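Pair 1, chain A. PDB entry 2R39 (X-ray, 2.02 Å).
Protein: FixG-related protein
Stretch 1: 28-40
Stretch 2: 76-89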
# COMPACT_ATOMS: atom_id res chain seq x y z
N ALA A 28 16.11 10.43 -5.38
CA ALA A 28 14.82 10.95 -4.90
C ALA A 28 15.02 12.17 -4.01
O ALA A 28 15.64 12.06 -2.94
CB ALA A 28 14.04 9.86 -4.14
N GLY A 29 14.51 13.32 -4.47
CA GLY A 29 14.35 14.51 -3.64
C GLY A 29 13.03 14.49 -2.87
O GLY A 29 12.55 15.51 -2.39
N GLU A 30 12.43 13.30 -2.79
CA GLU A 30 11.18 13.09 -2.08
C GLU A 30 11.47 12.60 -0.69
O GLU A 30 12.51 11.99 -0.46
CB GLU A 30 10.38 12.01 -2.79
CG GLU A 30 9.84 12.41 -4.13
CD GLU A 30 9.34 11.25 -4.91
OE1 GLU A 30 9.76 10.10 -4.64
OE2 GLU A 30 8.51 11.49 -5.82
N VAL A 31 10.55 12.83 0.24
CA VAL A 31 10.60 12.11 1.50
C VAL A 31 9.93 10.74 1.31
O VAL A 31 8.90 10.62 0.66
CB VAL A 31 10.07 12.96 2.72
CG1 VAL A 31 8.63 13.38 2.54
CG2 VAL A 31 10.27 12.22 4.04
N GLU A 32 10.54 9.71 1.88
CA GLU A 32 10.08 8.35 1.71
C GLU A 32 9.47 7.80 2.99
O GLU A 32 9.87 8.22 4.08
CB GLU A 32 11.28 7.49 1.31
CG GLU A 32 10.90 6.18 0.69
CD GLU A 32 12.05 5.52 -0.00
OE1 GLU A 32 13.06 5.26 0.68
OE2 GLU A 32 11.93 5.26 -1.23
N ASN A 33 8.48 6.91 2.86
CA ASN A 33 8.02 6.06 3.97
C ASN A 33 7.97 4.64 3.46
O ASN A 33 7.56 4.42 2.33
CB ASN A 33 6.58 6.42 4.41
CG ASN A 33 6.51 7.55 5.42
OD1 ASN A 33 5.50 7.71 6.11
ND2 ASN A 33 7.56 8.35 5.50
N THR A 34 8.36 3.68 4.30
CA THR A 34 8.31 2.26 3.92
C THR A 34 7.17 1.50 4.60
O THR A 34 6.78 1.80 5.75
CB THR A 34 9.63 1.52 4.19
OG1 THR A 34 9.95 1.61 5.58
CG2 THR A 34 10.77 2.10 3.35
N TYR A 35 6.66 0.50 3.88
CA TYR A 35 5.50 -0.30 4.27
C TYR A 35 5.69 -1.75 3.86
O TYR A 35 6.45 -2.05 2.93
CB TYR A 35 4.23 0.21 3.56
CG TYR A 35 3.97 1.69 3.72
CD1 TYR A 35 3.18 2.17 4.75
CD2 TYR A 35 4.53 2.62 2.83
CE1 TYR A 35 2.94 3.55 4.90
CE2 TYR A 35 4.31 3.99 2.98
CZ TYR A 35 3.51 4.44 4.01
OH TYR A 35 3.28 5.79 4.15
N THR A 36 4.99 -2.65 4.54
CA THR A 36 4.81 -4.01 4.04
C THR A 36 3.32 -4.34 3.95
O THR A 36 2.59 -4.25 4.94
CB THR A 36 5.54 -5.04 4.91
OG1 THR A 36 6.92 -4.67 5.00
CG2 THR A 36 5.44 -6.44 4.31
N LEU A 37 2.87 -4.68 2.75
CA LEU A 37 1.51 -5.16 2.54
C LEU A 37 1.48 -6.69 2.67
O LEU A 37 2.32 -7.37 2.11
CB LEU A 37 0.97 -4.74 1.17
CG LEU A 37 1.07 -3.28 0.71
CD1 LEU A 37 0.27 -3.06 -0.60
CD2 LEU A 37 0.61 -2.31 1.76
N LYS A 38 0.51 -7.21 3.41
CA LYS A 38 0.24 -8.65 3.45
C LYS A 38 -1.08 -8.92 2.74
O LYS A 38 -2.11 -8.36 3.11
CB LYS A 38 0.17 -9.15 4.90
CG LYS A 38 -0.17 -10.64 5.05
CD LYS A 38 -0.23 -11.08 6.52
CE LYS A 38 1.16 -11.11 7.16
NZ LYS A 38 1.17 -11.59 8.59
N VAL A 39 -1.04 -9.75 1.71
CA VAL A 39 -2.22 -10.01 0.90
C VAL A 39 -2.54 -11.50 0.89
O VAL A 39 -1.65 -12.33 0.73
CB VAL A 39 -2.01 -9.51 -0.56
CG1 VAL A 39 -3.11 -10.00 -1.48
CG2 VAL A 39 -1.90 -7.98 -0.62
N ILE A 40 -3.80 -11.84 1.07
CA ILE A 40 -4.20 -13.24 0.96
C ILE A 40 -5.36 -13.46 -0.02
O ILE A 40 -6.32 -12.68 -0.05
CB ILE A 40 -4.47 -13.91 2.34
CG1 ILE A 40 -4.98 -15.34 2.14
CG2 ILE A 40 -5.43 -13.10 3.19
CD1 ILE A 40 -4.79 -16.19 3.32
N ASN A 76 3.83 -11.36 0.84
CA ASN A 76 4.42 -10.34 1.68
C ASN A 76 5.11 -9.31 0.79
O ASN A 76 6.06 -9.65 0.08
CB ASN A 76 5.42 -10.98 2.63
CG ASN A 76 5.79 -10.08 3.77
OD1 ASN A 76 6.94 -9.64 3.89
ND2 ASN A 76 4.81 -9.78 4.62
N LEU A 77 4.63 -8.07 0.83
CA LEU A 77 5.02 -7.08 -0.17
C LEU A 77 5.62 -5.80 0.40
O LEU A 77 4.90 -4.83 0.69
CB LEU A 77 3.84 -6.75 -1.10
CG LEU A 77 3.06 -7.91 -1.72
CD1 LEU A 77 1.82 -7.43 -2.43
CD2 LEU A 77 3.94 -8.76 -2.67
N PRO A 78 6.96 -5.78 0.56
CA PRO A 78 7.69 -4.59 0.96
C PRO A 78 7.62 -3.53 -0.14
O PRO A 78 7.73 -3.84 -1.33
CB PRO A 78 9.13 -5.10 1.12
CG PRO A 78 9.21 -6.29 0.27
CD PRO A 78 7.87 -6.93 0.35
N MSE A 79 7.45 -2.27 0.26
CA MSE A 79 7.33 -1.19 -0.71
C MSE A 79 7.63 0.14 -0.03
O MSE A 79 7.79 0.21 1.19
CB MSE A 79 5.91 -1.14 -1.26
CG MSE A 79 4.85 -0.85 -0.18
SE MSE A 79 3.16 -0.43 -0.98
CE MSE A 79 3.64 1.25 -1.87
N SER A 80 7.71 1.20 -0.83
CA SER A 80 7.78 2.54 -0.28
C SER A 80 6.96 3.56 -1.09
O SER A 80 6.58 3.30 -2.26
CB SER A 80 9.24 2.96 -0.08
OG SER A 80 9.83 3.34 -1.30
N LEU A 81 6.66 4.68 -0.44
CA LEU A 81 6.01 5.84 -1.05
C LEU A 81 6.95 7.02 -0.92
O LEU A 81 7.59 7.19 0.12
CB LEU A 81 4.69 6.17 -0.32
CG LEU A 81 3.53 5.16 -0.41
CD1 LEU A 81 2.30 5.68 0.37
CD2 LEU A 81 3.15 4.87 -1.86
N GLY A 82 7.05 7.83 -1.98
CA GLY A 82 7.83 9.07 -1.96
C GLY A 82 6.90 10.25 -2.21
O GLY A 82 5.98 10.15 -3.02
N ALA A 83 7.11 11.36 -1.51
CA ALA A 83 6.30 12.54 -1.76
C ALA A 83 7.18 13.77 -1.75
O ALA A 83 8.12 13.84 -0.98
CB ALA A 83 5.19 12.67 -0.69
N ASP A 84 6.86 14.73 -2.60
CA ASP A 84 7.53 16.04 -2.57
C ASP A 84 7.03 16.76 -1.33
O ASP A 84 5.82 17.01 -1.23
CB ASP A 84 7.15 16.82 -3.84
CG ASP A 84 7.72 18.22 -3.89
OD1 ASP A 84 8.32 18.72 -2.90
OD2 ASP A 84 7.57 18.84 -4.96
N PRO A 85 7.93 17.07 -0.36
CA PRO A 85 7.47 17.67 0.91
C PRO A 85 6.81 19.04 0.73
O PRO A 85 5.94 19.42 1.52
CB PRO A 85 8.76 17.80 1.74
CG PRO A 85 9.89 17.79 0.71
CD PRO A 85 9.39 16.87 -0.38
N ASP A 86 7.20 19.76 -0.32
CA ASP A 86 6.59 21.04 -0.68
C ASP A 86 5.11 20.91 -1.04
O ASP A 86 4.38 21.90 -0.99
CB ASP A 86 7.35 21.71 -1.84
CG ASP A 86 8.76 22.12 -1.46
OD1 ASP A 86 9.07 22.17 -0.25
OD2 ASP A 86 9.55 22.41 -2.38
N LYS A 87 4.67 19.71 -1.39
CA LYS A 87 3.28 19.50 -1.76
C LYS A 87 2.48 18.75 -0.67
O LYS A 87 1.30 18.46 -0.85
CB LYS A 87 3.19 18.84 -3.15
CG LYS A 87 3.82 19.75 -4.24
CD LYS A 87 3.87 19.10 -5.61
CE LYS A 87 4.55 20.03 -6.62
NZ LYS A 87 4.01 21.41 -6.53
N LEU A 88 3.13 18.43 0.45
CA LEU A 88 2.42 17.82 1.59
C LEU A 88 1.66 18.93 2.32
O LEU A 88 2.16 20.04 2.45
CB LEU A 88 3.40 17.11 2.55
CG LEU A 88 4.17 15.87 2.04
CD1 LEU A 88 5.21 15.47 3.07
CD2 LEU A 88 3.28 14.68 1.76
N ASN A 89 0.43 18.62 2.77
CA ASN A 89 -0.40 19.60 3.49
C ASN A 89 0.12 19.86 4.90
O ASN A 89 0.04 20.99 5.42
CB ASN A 89 -1.86 19.09 3.54
CG ASN A 89 -2.55 19.12 2.15
OD1 ASN A 89 -2.09 19.79 1.23
ND2 ASN A 89 -3.64 18.39 2.03

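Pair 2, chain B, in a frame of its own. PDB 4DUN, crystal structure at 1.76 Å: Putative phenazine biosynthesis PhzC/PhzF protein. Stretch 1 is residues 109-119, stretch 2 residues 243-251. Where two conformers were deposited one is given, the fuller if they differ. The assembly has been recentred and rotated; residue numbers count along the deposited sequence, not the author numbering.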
# COMPACT_ATOMS: atom_id res chain seq x y z
N GLY B 109 13.04 -26.41 -11.48
CA GLY B 109 12.95 -25.64 -12.72
C GLY B 109 12.74 -24.20 -12.28
O GLY B 109 13.62 -23.63 -11.62
N ASN B 110 11.57 -23.62 -12.56
CA ASN B 110 11.21 -22.28 -12.08
C ASN B 110 10.02 -22.34 -11.11
O ASN B 110 9.41 -21.31 -10.78
CB ASN B 110 10.96 -21.33 -13.27
CG ASN B 110 12.25 -20.92 -13.93
OD1 ASN B 110 13.26 -20.72 -13.26
ND2 ASN B 110 12.25 -20.82 -15.25
N LEU B 111 9.75 -23.53 -10.59
CA LEU B 111 8.70 -23.73 -9.61
C LEU B 111 9.32 -23.79 -8.22
O LEU B 111 10.35 -24.40 -8.04
CB LEU B 111 7.94 -25.03 -9.86
CG LEU B 111 6.86 -25.04 -10.93
CD1 LEU B 111 6.50 -26.46 -11.32
CD2 LEU B 111 5.63 -24.27 -10.47
N TYR B 112 8.68 -23.16 -7.24
CA TYR B 112 9.19 -23.19 -5.88
C TYR B 112 8.26 -24.06 -5.04
O TYR B 112 7.07 -23.81 -4.97
CB TYR B 112 9.34 -21.77 -5.33
CG TYR B 112 10.45 -21.06 -6.06
CD1 TYR B 112 11.74 -21.07 -5.58
CD2 TYR B 112 10.21 -20.45 -7.28
CE1 TYR B 112 12.76 -20.46 -6.27
CE2 TYR B 112 11.21 -19.83 -7.97
CZ TYR B 112 12.49 -19.84 -7.46
OH TYR B 112 13.50 -19.23 -8.15
N GLU B 113 8.83 -25.09 -4.43
CA GLU B 113 8.09 -26.08 -3.68
C GLU B 113 8.16 -25.97 -2.16
O GLU B 113 9.23 -25.81 -1.59
CB GLU B 113 8.55 -27.48 -4.07
CG GLU B 113 8.61 -27.73 -5.57
CD GLU B 113 9.12 -29.12 -5.91
OE1 GLU B 113 9.91 -29.68 -5.13
OE2 GLU B 113 8.73 -29.64 -6.97
N MET B 114 7.00 -26.08 -1.52
CA MET B 114 6.93 -26.03 -0.06
C MET B 114 6.08 -27.20 0.43
O MET B 114 4.99 -27.45 -0.09
CB MET B 114 6.36 -24.68 0.43
CG MET B 114 7.12 -23.48 -0.13
SD MET B 114 6.49 -21.84 0.36
CE MET B 114 4.90 -21.82 -0.42
N ILE B 115 6.60 -27.93 1.43
CA ILE B 115 5.95 -29.12 1.96
C ILE B 115 5.29 -28.75 3.28
O ILE B 115 5.94 -28.22 4.18
CB ILE B 115 6.93 -30.32 2.08
CG1 ILE B 115 7.40 -30.75 0.67
CG2 ILE B 115 6.26 -31.50 2.83
CD1 ILE B 115 8.55 -31.78 0.63
N PHE B 116 3.97 -28.95 3.34
CA PHE B 116 3.11 -28.59 4.47
C PHE B 116 2.40 -29.82 5.05
O PHE B 116 2.23 -30.80 4.32
CB PHE B 116 2.05 -27.57 3.97
CG PHE B 116 2.45 -26.13 3.68
CD1 PHE B 116 3.76 -25.69 3.89
CD2 PHE B 116 1.51 -25.21 3.24
CE1 PHE B 116 4.11 -24.36 3.63
CE2 PHE B 116 1.87 -23.88 2.99
CZ PHE B 116 3.16 -23.47 3.19
N PRO B 117 1.93 -29.81 6.32
CA PRO B 117 1.18 -30.98 6.84
C PRO B 117 -0.18 -31.09 6.14
O PRO B 117 -0.78 -30.07 5.79
CB PRO B 117 1.03 -30.65 8.33
CG PRO B 117 0.99 -29.17 8.37
CD PRO B 117 2.01 -28.74 7.35
N GLU B 118 -0.61 -32.33 5.86
CA GLU B 118 -1.92 -32.61 5.28
C GLU B 118 -2.94 -32.50 6.40
O GLU B 118 -2.72 -33.06 7.47
CB GLU B 118 -1.92 -34.01 4.64
CG GLU B 118 -3.27 -34.38 4.05
CD GLU B 118 -3.20 -35.50 3.04
OE1 GLU B 118 -2.78 -36.61 3.42
OE2 GLU B 118 -3.54 -35.26 1.86
N ILE B 119 -3.99 -31.70 6.20
CA ILE B 119 -4.98 -31.50 7.27
C ILE B 119 -6.39 -31.69 6.70
O ILE B 119 -7.03 -30.72 6.31
CB ILE B 119 -4.83 -30.11 7.98
CG1 ILE B 119 -3.38 -29.83 8.45
CG2 ILE B 119 -5.82 -29.96 9.15
CD1 ILE B 119 -3.08 -28.33 8.76
N ASN B 243 1.54 -38.12 5.16
CA ASN B 243 0.52 -37.14 5.59
C ASN B 243 1.04 -35.71 5.39
O ASN B 243 0.92 -34.85 6.27
CB ASN B 243 0.03 -37.36 7.03
CG ASN B 243 -0.54 -38.73 7.29
OD1 ASN B 243 -0.19 -39.39 8.27
ND2 ASN B 243 -1.41 -39.22 6.42
N THR B 244 1.67 -35.48 4.23
CA THR B 244 2.11 -34.13 3.87
C THR B 244 1.59 -33.83 2.49
O THR B 244 1.16 -34.74 1.77
CB THR B 244 3.65 -33.93 3.96
OG1 THR B 244 4.31 -34.75 3.00
CG2 THR B 244 4.21 -34.12 5.38
N VAL B 245 1.64 -32.55 2.12
CA VAL B 245 1.24 -32.08 0.81
C VAL B 245 2.33 -31.17 0.26
O VAL B 245 3.04 -30.51 1.04
CB VAL B 245 -0.16 -31.38 0.80
CG1 VAL B 245 -1.30 -32.33 1.21
CG2 VAL B 245 -0.17 -30.12 1.67
N LYS B 246 2.47 -31.13 -1.07
CA LYS B 246 3.40 -30.22 -1.70
C LYS B 246 2.59 -29.11 -2.37
O LYS B 246 1.62 -29.39 -3.09
CB LYS B 246 4.30 -30.95 -2.72
CG LYS B 246 5.44 -30.07 -3.24
CD LYS B 246 6.16 -30.69 -4.45
CE LYS B 246 7.10 -31.81 -4.11
NZ LYS B 246 7.78 -32.32 -5.33
N ILE B 247 2.96 -27.86 -2.08
CA ILE B 247 2.36 -26.65 -2.64
C ILE B 247 3.47 -25.96 -3.42
O ILE B 247 4.54 -25.71 -2.86
CB ILE B 247 1.75 -25.81 -1.48
CG1 ILE B 247 0.39 -26.46 -1.10
CG2 ILE B 247 1.57 -24.31 -1.83
CD1 ILE B 247 0.16 -26.65 0.34
N SER B 248 3.23 -25.71 -4.73
CA SER B 248 4.25 -25.08 -5.56
C SER B 248 3.70 -23.92 -6.34
O SER B 248 2.52 -23.92 -6.73
CB SER B 248 4.86 -26.09 -6.55
OG SER B 248 5.28 -27.29 -5.92
N GLY B 249 4.57 -22.97 -6.62
CA GLY B 249 4.20 -21.82 -7.43
C GLY B 249 5.38 -21.18 -8.14
O GLY B 249 6.54 -21.38 -7.76
N GLU B 250 5.05 -20.40 -9.17
CA GLU B 250 6.00 -19.61 -9.93
C GLU B 250 6.10 -18.25 -9.25
O GLU B 250 5.24 -17.90 -8.44
CB GLU B 250 5.52 -19.45 -11.38
CG GLU B 250 5.40 -20.74 -12.18
CD GLU B 250 4.77 -20.53 -13.55
OE1 GLU B 250 5.05 -19.49 -14.19
OE2 GLU B 250 3.98 -21.40 -13.97
N ALA B 251 7.14 -17.50 -9.56
CA ALA B 251 7.27 -16.11 -9.09
C ALA B 251 7.76 -15.24 -10.24
O ALA B 251 8.41 -15.75 -11.17
CB ALA B 251 8.21 -16.00 -7.89
O HOH W 1 9.30 -18.83 -11.15
O HOH W 2 6.88 -28.74 -8.35

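Both pairs are two antiparallel neighbouring strands in register. The angle between N-to-C directions is 155° in pair 1 and 147° in pair 2, the axes approach to 4.4 and 4.6 Å, and N, CA and C of 14 central residues superpose with an RMSD of 0.6 Å. The buried surfaces are similar, 909 and 882 Å².

The hydrogen-bonded pairs fall on equivalent positions. A:Val31 with A:Ala83, A:Asn33 with A:Leu81 and A:Tyr35 with A:Met79 match B:Tyr112 with B:Gly249, B:Met114 with B:Ile247 and B:Phe116 with B:Val245. Each pair of residues exchanges two backbone hydrogen bonds; for example, A:Tyr35 N lies 2.9 Å from A:Met79 O, and B:Phe116 N 2.9 Å from B:Val245 O.

Apart from B:Gly249, which has no side chain, these same residues direct their side chains to one face of the sheet, where most are buried. The closest match is A:Tyr35 with B:Phe116, whose side-chain centres fall 0.7 Å apart. Each aromatic residue meets two apolar neighbours on the partner strand. A:Tyr35 CE2 is 3.7 Å from A:Leu81 CG, and its CB is 3.9 Å from CG of the selenomethionine A:Met79. In pair 2, B:Phe116 CD2 is 3.5 Å from B:Ile247 CD1, and B:Phe116 CB is 4.1 Å from B:Val245 CG2. The unbranched selenomethionine is thus replaced by a short, beta-branched valine.

One step along, A:Asn33 matches B:Met114. The end of A:Asn33 leads away from the partner strand, and its ND2 bonds to A:Glu32 O at 2.7 Å; B:Met114 instead offers an apolar tip, with CE 4.4 Å from B:Ile247 CG2.

At the next matched pair, bulk is distributed differently. A:Val31 stands across from A:Ala83, and its CG1 reaches A:Leu88 CD1 at 4.0 Å. B:Tyr112, a larger residue, stands across from B:Gly249; B:Gly249 O lies at the edge of the tyrosine ring, near its plane.

The other face pairs polar groups differently. A:Glu32 and B:Glu113 coincide within 0.4 Å at CA, as do A:Ser80 and B:Lys246 within 0.8 Å. A:Ser80 OG donates a weak hydrogen bond to A:Glu32 OE2 at 2.8 Å, whereas the long B:Lys246 side chain brings NZ to 3.3 Å from B:Glu113 OE2 in a salt bridge. Both links are diagonal, joining residues that are not directly paired. Across from the glutamates, A:Gly82 matches B:Ser248. An ideal CB on A:Gly82 would lie 2.1 Å from A:Glu30 OE1, a clash, while B:Ser248 OG packs 3.4 Å from B:Glu113 CG.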